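Local coordinates for orotidine 5'-phosphate decarboxylase (Streptomyces avermitilis, PDB 3V75), which probably catalyses the decarboxylation of orotidine 5'-phosphate to UMP, the last step of de novo UMP biosynthesis, at residues A[152-157]-A[205-210]; A[170-175]-A[238-243]; A[175-180]-A[184-189]. All blocks are in the same frame, centred on the assembly; numbering follows the deposited sequence.

Contact 1: A[152-157]-A[205-210]; sequences LGYGSL and AAENAG
Tyr154 and Glu207 meet through one hydrogen bond, in which Tyr154 OH donates to Glu207 OE1 over 2.7 Å. The acceptor oxygen lies at the edge of the phenol ring, in its plane, and offers the anti lone pair, the one turned away from the other carboxylate oxygen. Ring and carboxylate planes differ by 19°, so the two flat groups are nearly coplanar. Glu207 OE1 is also 3.4 Å from Tyr154 CE2, which places it beside that ortho carbon. The aliphatic part of the glutamate comes close to the hydroxyl too, with Glu207 CG 3.5 Å from Tyr154 OH.

Torsions explain how two backbones whose nearest CA atoms, those of Tyr154 and Glu207, are 10.8 Å apart can be joined. The tyrosine reaches out with CG anti to the backbone N (chi1 -175°), while the glutamate chain bends at chi2 (72°) and folds its carboxylate back toward the phenol. Gly153, just before the 3-10 segment 154-157, offers its carbonyl O to both Ser156 N and Ser156 OG, the latter 2.6 Å from Gly153 O. The tyrosine ring stacks with that of His203 and packs on Met200 and Leu204 of helix 196-207. On the far oxygen, Glu207 OE2 forms a salt bridge to Arg165.

This contact thus ties the loop after barrel strand 145-148 to the last turn of helix 196-207. With a phenol on one oxygen and a guanidinium on the other, the carboxylate of Glu207 is probably kept ionised and fixed in rotation.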
loop_
_atom_site.group_PDB
_atom_site.type_symbol
_atom_site.label_atom_id
_atom_site.label_comp_id
_atom_site.label_asym_id
_atom_site.label_seq_id
_atom_site.Cartn_x
_atom_site.Cartn_y
_atom_site.Cartn_z
ATOM N N LEU A 152 -7.032 8.250 0.199
ATOM C CA LEU A 152 -8.017 8.420 1.280
ATOM C C LEU A 152 -8.004 9.855 1.843
ATOM O O LEU A 152 -8.787 10.176 2.756
ATOM C CB LEU A 152 -7.772 7.375 2.378
ATOM C CG LEU A 152 -7.822 5.950 1.848
ATOM C CD1 LEU A 152 -7.372 4.947 2.909
ATOM C CD2 LEU A 152 -9.233 5.585 1.400
ATOM N N GLY A 153 -7.171 10.729 1.269
ATOM C CA GLY A 153 -7.153 12.139 1.603
ATOM C C GLY A 153 -5.907 12.495 2.395
ATOM O O GLY A 153 -5.434 11.693 3.200
ATOM N N TYR A 154 -5.379 13.696 2.193
ATOM C CA TYR A 154 -4.149 14.089 2.885
ATOM C C TYR A 154 -4.282 13.938 4.433
ATOM O O TYR A 154 -3.355 13.472 5.115
ATOM C CB TYR A 154 -3.727 15.512 2.494
ATOM C CG TYR A 154 -2.398 15.892 3.107
ATOM C CD1 TYR A 154 -1.198 15.545 2.464
ATOM C CD2 TYR A 154 -2.329 16.540 4.338
ATOM C CE1 TYR A 154 0.026 15.864 3.023
ATOM C CE2 TYR A 154 -1.107 16.863 4.912
ATOM C CZ TYR A 154 0.063 16.520 4.244
ATOM O OH TYR A 154 1.300 16.832 4.770
ATOM N N GLY A 155 -5.440 14.321 4.964
ATOM C CA GLY A 155 -5.617 14.299 6.409
ATOM C C GLY A 155 -5.566 12.895 6.932
ATOM O O GLY A 155 -5.263 12.709 8.124
ATOM N N SER A 156 -5.849 11.889 6.103
ATOM C CA SER A 156 -5.788 10.504 6.580
ATOM C C SER A 156 -4.345 10.081 6.885
ATOM O O SER A 156 -4.107 9.092 7.611
ATOM C CB SER A 156 -6.405 9.542 5.577
ATOM O OG SER A 156 -5.563 9.416 4.428
ATOM N N LEU A 157 -3.363 10.823 6.362
ATOM C CA LEU A 157 -1.943 10.498 6.600
ATOM C C LEU A 157 -1.455 10.990 7.937
ATOM O O LEU A 157 -0.306 10.741 8.304
ATOM C CB LEU A 157 -1.050 11.179 5.523
ATOM C CG LEU A 157 -1.415 10.836 4.076
ATOM C CD1 LEU A 157 -0.582 11.722 3.128
ATOM C CD2 LEU A 157 -1.244 9.375 3.772
ATOM N N ALA A 205 3.367 21.940 1.137
ATOM C CA ALA A 205 3.973 23.253 1.360
ATOM C C ALA A 205 3.585 23.758 2.749
ATOM O O ALA A 205 4.436 24.296 3.499
ATOM C CB ALA A 205 3.563 24.248 0.289
ATOM N N ALA A 206 2.327 23.543 3.130
ATOM C CA ALA A 206 1.880 23.984 4.459
ATOM C C ALA A 206 2.575 23.161 5.541
ATOM O O ALA A 206 2.982 23.699 6.580
ATOM C CB ALA A 206 0.369 23.897 4.596
ATOM N N GLU A 207 2.753 21.871 5.283
ATOM C CA GLU A 207 3.393 20.977 6.249
ATOM C C GLU A 207 4.827 21.382 6.556
ATOM O O GLU A 207 5.319 21.199 7.662
ATOM C CB GLU A 207 3.370 19.530 5.741
ATOM C CG GLU A 207 3.532 18.519 6.834
ATOM C CD GLU A 207 2.276 18.437 7.706
ATOM O OE1 GLU A 207 1.183 18.067 7.186
ATOM O OE2 GLU A 207 2.364 18.730 8.914
ATOM N N ASN A 208 5.502 21.917 5.538
ATOM C CA ASN A 208 6.930 22.236 5.634
ATOM C C ASN A 208 7.197 23.681 5.959
ATOM O O ASN A 208 8.370 24.087 5.991
ATOM C CB ASN A 208 7.632 21.934 4.286
ATOM C CG ASN A 208 7.617 20.467 3.961
ATOM O OD1 ASN A 208 7.885 19.625 4.858
ATOM N ND2 ASN A 208 7.276 20.121 2.715
ATOM N N ALA A 209 6.156 24.488 6.145
ATOM C CA ALA A 209 6.325 25.939 6.207
ATOM C C ALA A 209 7.382 26.326 7.215
ATOM O O ALA A 209 7.302 25.919 8.399
ATOM C CB ALA A 209 5.021 26.613 6.572
ATOM N N GLY A 210 8.374 27.095 6.768
ATOM C CA GLY A 210 9.388 27.617 7.669
ATOM C C GLY A 210 10.509 26.679 8.069
ATOM O O GLY A 210 11.425 27.117 8.759
#

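Contact 2: A[170-175]-A[238-243]; sequences GLFVLA and PLLAPG
Phe172 reaches across the inside of an eight-stranded parallel (beta/alpha)8 barrel, the TIM barrel, to meet Pro238 and Leu240. Strands 170-176 and 239-241 are not neighbours in the sheet, for strand 217-221 runs between them, and the nearest CA atoms, of Phe172 and Leu240, are 7.1 Å apart. Side chains therefore make the contact. Phe172 holds CG anti to its carbonyl carbon (chi1 -73°), and with chi2 at 93° the ring presents CD2, CE2 and CZ to Pro238 and Leu240.

The proline ring meets the far end of the phenylalanine obliquely: Pro238 CG is 3.5 Å from Phe172 CE2, and Pro238 CB is 3.6 Å from the same carbon. Leu240 takes the near end and crosses the aromatic side chain at about a right angle. With CG anti to the backbone N (chi1 173°) and the further turn at chi2, Leu240 CD2 comes over one ring face, offset toward the rim. Phe172 also packs on Ala145, Thr147 and Val220, while Pro238 and Leu240 touch Val266, so side chains from several strands pack together in the barrel interior. Replacing Phe172 by an alanine removes the whole ring, which would probably leave Pro238 and Leu240 CB without their apolar partner and open a gap between them and strand 170-176. The leucine's tightest approach to the ring is made by Leu240 CB, which lies 3.5 Å from Phe172 CD2.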
loop_
_atom_site.group_PDB
_atom_site.type_symbol
_atom_site.label_atom_id
_atom_site.label_comp_id
_atom_site.label_asym_id
_atom_site.label_seq_id
_atom_site.Cartn_x
_atom_site.Cartn_y
_atom_site.Cartn_z
ATOM N N GLY A 170 10.755 11.118 7.384
ATOM C CA GLY A 170 9.950 11.897 6.450
ATOM C C GLY A 170 8.952 11.021 5.704
ATOM O O GLY A 170 8.890 9.793 5.893
ATOM N N LEU A 171 8.163 11.665 4.854
ATOM C CA LEU A 171 7.247 10.959 3.962
ATOM C C LEU A 171 7.460 11.474 2.544
ATOM O O LEU A 171 7.893 12.622 2.362
ATOM C CB LEU A 171 5.771 11.216 4.320
ATOM C CG LEU A 171 5.331 10.805 5.738
ATOM C CD1 LEU A 171 3.842 11.229 5.949
ATOM C CD2 LEU A 171 5.498 9.326 6.006
ATOM N N PHE A 172 7.136 10.627 1.557
ATOM C CA PHE A 172 6.947 11.089 0.177
ATOM C C PHE A 172 5.551 10.709 -0.234
ATOM O O PHE A 172 5.208 9.519 -0.339
ATOM C CB PHE A 172 7.965 10.447 -0.756
ATOM C CG PHE A 172 9.376 11.003 -0.578
ATOM C CD1 PHE A 172 10.281 10.385 0.291
ATOM C CD2 PHE A 172 9.783 12.168 -1.257
ATOM C CE1 PHE A 172 11.563 10.902 0.457
ATOM C CE2 PHE A 172 11.053 12.673 -1.087
ATOM C CZ PHE A 172 11.944 12.044 -0.236
ATOM N N VAL A 173 4.727 11.727 -0.448
ATOM C CA VAL A 173 3.335 11.525 -0.832
ATOM C C VAL A 173 3.240 11.459 -2.336
ATOM O O VAL A 173 3.759 12.344 -3.011
ATOM C CB VAL A 173 2.450 12.696 -0.289
ATOM C CG1 VAL A 173 0.984 12.494 -0.704
ATOM C CG2 VAL A 173 2.592 12.771 1.259
ATOM N N LEU A 174 2.569 10.441 -2.877
ATOM C CA LEU A 174 2.389 10.387 -4.330
ATOM C C LEU A 174 1.673 11.640 -4.804
ATOM O O LEU A 174 0.611 11.991 -4.271
ATOM C CB LEU A 174 1.546 9.187 -4.729
ATOM C CG LEU A 174 2.037 7.813 -4.286
ATOM C CD1 LEU A 174 1.103 6.718 -4.740
ATOM C CD2 LEU A 174 3.479 7.549 -4.812
ATOM N N ALA A 175 2.238 12.337 -5.793
ATOM C CA ALA A 175 1.582 13.528 -6.324
ATOM C C ALA A 175 1.348 13.418 -7.830
ATOM O O ALA A 175 0.221 13.455 -8.300
ATOM C CB ALA A 175 2.378 14.791 -5.979
ATOM N N PRO A 238 11.386 17.651 -0.210
ATOM C CA PRO A 238 12.104 16.923 -1.269
ATOM C C PRO A 238 11.131 16.373 -2.318
ATOM O O PRO A 238 9.955 16.030 -2.003
ATOM C CB PRO A 238 12.796 15.789 -0.517
ATOM C CG PRO A 238 11.935 15.575 0.739
ATOM C CD PRO A 238 11.427 16.968 1.097
ATOM N N LEU A 239 11.603 16.255 -3.564
ATOM C CA LEU A 239 10.765 15.724 -4.639
ATOM C C LEU A 239 11.429 14.434 -5.112
ATOM O O LEU A 239 12.489 14.484 -5.758
ATOM C CB LEU A 239 10.707 16.734 -5.786
ATOM C CG LEU A 239 10.231 18.144 -5.408
ATOM C CD1 LEU A 239 10.377 19.075 -6.607
ATOM C CD2 LEU A 239 8.753 18.096 -4.965
ATOM N N LEU A 240 10.858 13.290 -4.768
ATOM C CA LEU A 240 11.442 12.021 -5.182
ATOM C C LEU A 240 11.067 11.831 -6.633
ATOM O O LEU A 240 9.870 11.815 -6.990
ATOM C CB LEU A 240 10.894 10.886 -4.337
ATOM C CG LEU A 240 11.272 9.465 -4.728
ATOM C CD1 LEU A 240 12.786 9.262 -4.539
ATOM C CD2 LEU A 240 10.465 8.469 -3.878
ATOM N N ALA A 241 12.081 11.713 -7.490
ATOM C CA ALA A 241 11.833 11.721 -8.923
ATOM C C ALA A 241 12.278 10.415 -9.535
ATOM O O ALA A 241 13.444 10.272 -9.900
ATOM C CB ALA A 241 12.538 12.904 -9.585
ATOM N N PRO A 242 11.363 9.463 -9.686
ATOM C CA PRO A 242 11.729 8.250 -10.420
ATOM C C PRO A 242 11.898 8.533 -11.937
ATOM O O PRO A 242 11.364 9.552 -12.514
ATOM C CB PRO A 242 10.559 7.295 -10.153
ATOM C CG PRO A 242 9.439 8.145 -9.643
ATOM C CD PRO A 242 9.968 9.484 -9.232
ATOM N N GLY A 243 12.614 7.606 -12.584
ATOM C CA GLY A 243 12.754 7.666 -14.028
ATOM C C GLY A 243 14.069 8.260 -14.485
ATOM O O GLY A 243 14.226 8.506 -15.698
#

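Contact 3: A[175-180]-A[184-189]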
loop_
_atom_site.group_PDB
_atom_site.type_symbol
_atom_site.label_atom_id
_atom_site.label_comp_id
_atom_site.label_asym_id
_atom_site.label_seq_id
_atom_site.Cartn_x
_atom_site.Cartn_y
_atom_site.Cartn_z
ATOM N N ALA A 175 2.238 12.337 -5.793
ATOM C CA ALA A 175 1.582 13.528 -6.324
ATOM C C ALA A 175 1.348 13.418 -7.830
ATOM O O ALA A 175 0.221 13.455 -8.300
ATOM C CB ALA A 175 2.378 14.791 -5.979
ATOM N N LEU A 176 2.437 13.268 -8.587
ATOM C CA LEU A 176 2.396 13.269 -10.057
ATOM C C LEU A 176 3.275 12.121 -10.555
ATOM O O LEU A 176 4.490 12.117 -10.326
ATOM C CB LEU A 176 2.948 14.589 -10.565
ATOM C CG LEU A 176 2.004 15.769 -10.320
ATOM C CD1 LEU A 176 2.731 17.091 -10.428
ATOM C CD2 LEU A 176 0.801 15.704 -11.304
ATOM N N THR A 177 2.682 11.160 -11.250
ATOM C CA THR A 177 3.452 10.012 -11.754
ATOM C C THR A 177 3.368 9.912 -13.268
ATOM O O THR A 177 2.421 10.407 -13.887
ATOM C CB THR A 177 2.991 8.719 -11.076
ATOM O OG1 THR A 177 1.570 8.523 -11.283
ATOM C CG2 THR A 177 3.308 8.798 -9.571
ATOM N N SER A 178 4.377 9.272 -13.889
ATOM C CA SER A 178 4.463 9.308 -15.343
ATOM C C SER A 178 3.905 8.090 -16.035
ATOM O O SER A 178 3.976 7.989 -17.264
ATOM C CB SER A 178 5.914 9.533 -15.774
ATOM O OG SER A 178 6.639 8.362 -15.481
ATOM N N ASN A 179 3.271 7.177 -15.282
ATOM C CA ASN A 179 2.591 6.065 -15.932
ATOM C C ASN A 179 1.436 6.587 -16.799
ATOM O O ASN A 179 0.944 7.697 -16.546
ATOM C CB ASN A 179 2.117 5.028 -14.900
ATOM C CG ASN A 179 1.194 5.643 -13.842
ATOM O OD1 ASN A 179 1.611 6.544 -13.085
ATOM N ND2 ASN A 179 -0.055 5.164 -13.797
ATOM N N PRO A 180 1.021 5.827 -17.820
ATOM C CA PRO A 180 0.021 6.331 -18.767
ATOM C C PRO A 180 -1.276 6.798 -18.083
ATOM O O PRO A 180 -1.906 7.751 -18.575
ATOM C CB PRO A 180 -0.250 5.110 -19.673
ATOM C CG PRO A 180 1.025 4.301 -19.612
ATOM C CD PRO A 180 1.563 4.516 -18.222
ATOM N N GLU A 184 -5.399 10.191 -14.441
ATOM C CA GLU A 184 -6.827 9.898 -14.259
ATOM C C GLU A 184 -7.344 10.489 -12.934
ATOM O O GLU A 184 -8.367 11.176 -12.918
ATOM C CB GLU A 184 -7.072 8.390 -14.261
ATOM C CG GLU A 184 -8.562 7.998 -14.162
ATOM C CD GLU A 184 -8.717 6.500 -14.239
ATOM O OE1 GLU A 184 -8.309 5.840 -13.268
ATOM O OE2 GLU A 184 -9.297 5.996 -15.226
ATOM N N VAL A 185 -6.637 10.203 -11.848
ATOM C CA VAL A 185 -6.974 10.726 -10.520
ATOM C C VAL A 185 -6.241 12.046 -10.281
ATOM O O VAL A 185 -6.825 13.007 -9.786
ATOM C CB VAL A 185 -6.603 9.710 -9.416
ATOM C CG1 VAL A 185 -6.888 10.304 -8.004
ATOM C CG2 VAL A 185 -7.374 8.449 -9.626
ATOM N N GLN A 186 -4.958 12.103 -10.612
ATOM C CA GLN A 186 -4.127 13.236 -10.241
ATOM C C GLN A 186 -4.602 14.544 -10.871
ATOM O O GLN A 186 -4.384 15.621 -10.307
ATOM C CB GLN A 186 -2.653 12.943 -10.645
ATOM C CG GLN A 186 -2.096 11.785 -9.819
ATOM C CD GLN A 186 -0.884 11.092 -10.417
ATOM O OE1 GLN A 186 -0.188 11.650 -11.269
ATOM N NE2 GLN A 186 -0.634 9.865 -9.972
ATOM N N HIS A 187 -5.225 14.462 -12.047
ATOM C CA HIS A 187 -5.683 15.675 -12.759
ATOM C C HIS A 187 -7.146 16.027 -12.491
ATOM O O HIS A 187 -7.651 17.023 -13.022
ATOM C CB HIS A 187 -5.463 15.581 -14.268
ATOM C CG HIS A 187 -4.014 15.421 -14.641
ATOM N ND1 HIS A 187 -3.632 15.029 -15.907
ATOM C CD2 HIS A 187 -2.876 15.607 -13.930
ATOM C CE1 HIS A 187 -2.303 14.965 -15.952
ATOM N NE2 HIS A 187 -1.823 15.330 -14.777
ATOM N N ALA A 188 -7.829 15.200 -11.695
ATOM C CA ALA A 188 -9.246 15.441 -11.398
ATOM C C ALA A 188 -9.319 16.727 -10.545
ATOM O O ALA A 188 -8.443 16.991 -9.725
ATOM C CB ALA A 188 -9.818 14.246 -10.652
ATOM N N VAL A 189 -10.363 17.522 -10.767
ATOM C CA VAL A 189 -10.437 18.879 -10.218
ATOM C C VAL A 189 -11.416 19.007 -9.030
ATOM O O VAL A 189 -12.560 18.551 -9.104
ATOM C CB VAL A 189 -10.826 19.879 -11.331
ATOM C CG1 VAL A 189 -10.989 21.306 -10.778
ATOM C CG2 VAL A 189 -9.721 19.866 -12.406
HETATM O O HOH W 1 0.617 12.477 -13.834
#
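Where strand 170-176 ends, its backbone runs past the short helix 183-186, with the CA atoms of Leu176 and Gln186 6.5 Å apart and a peptide N-H of the outgoing loop directed at the glutamine. The amide of Gln186 grips Thr177 at two points. Thr177 N donates to Gln186 OE1 over 2.9 Å, with the donor tilted out of the carbonyl plane. The N-H...O angle of this bond is 162°. In return, Gln186 NE2 donates to Thr177 OG1, also 2.9 Å away and nearly straight at 170°, with the hydroxyl in the amide plane. These two bonds fix the amide flip.

Thr177 OG1 stands between the backbone N and the carbonyl carbon (chi1 57°), from where it can accept from the glutamine and donate onward to Asn179 OD1 at 2.7 Å. A water adds a third link, donating to Thr177 O and, at 2.8 Å, to Gln186 OE1, which therefore accepts twice. The glutamine chain, extended beyond CG, lies against the strand: Gln186 CG is 3.2 Å from Ala175 O. More loosely, Leu176 CD2 comes to the edge of the His187 ring.

Asn179 and Glu184 continue outward to the second subunit, bonding to Leu152 O and to Tyr154 N and His203 of that chain respectively. With the Thr177 side chain about 6 Å from that of Lys119, the predicted proton donor, these bonds hold the loop that leaves the C-terminal end of a TIM-barrel strand, the end where enzymes of this fold carry their active sites.

Contact 2 is the core of the set, wholly apolar and with its centre about 6 Å from the centre of the chain, whereas the centres of contacts 1 and 3 lie about 17 and 19 Å from it and both rely on polar bonds. Contact 3 is still mostly buried; contact 1 is only partly so. The segments of contacts 2 and 3 overlap at Ala175 on strand 170-176, the first using the strand's inward face, the second its exit into a loop. Contact 1 joins a loop after strand 145-148 to the end of helix 196-207, outside the barrel, yet touches contact 2 where Leu157 CD1 meets Val173 CG2 at 3.8 Å. Contacts 1 and 3 do not touch within the chain, but both reach the second subunit.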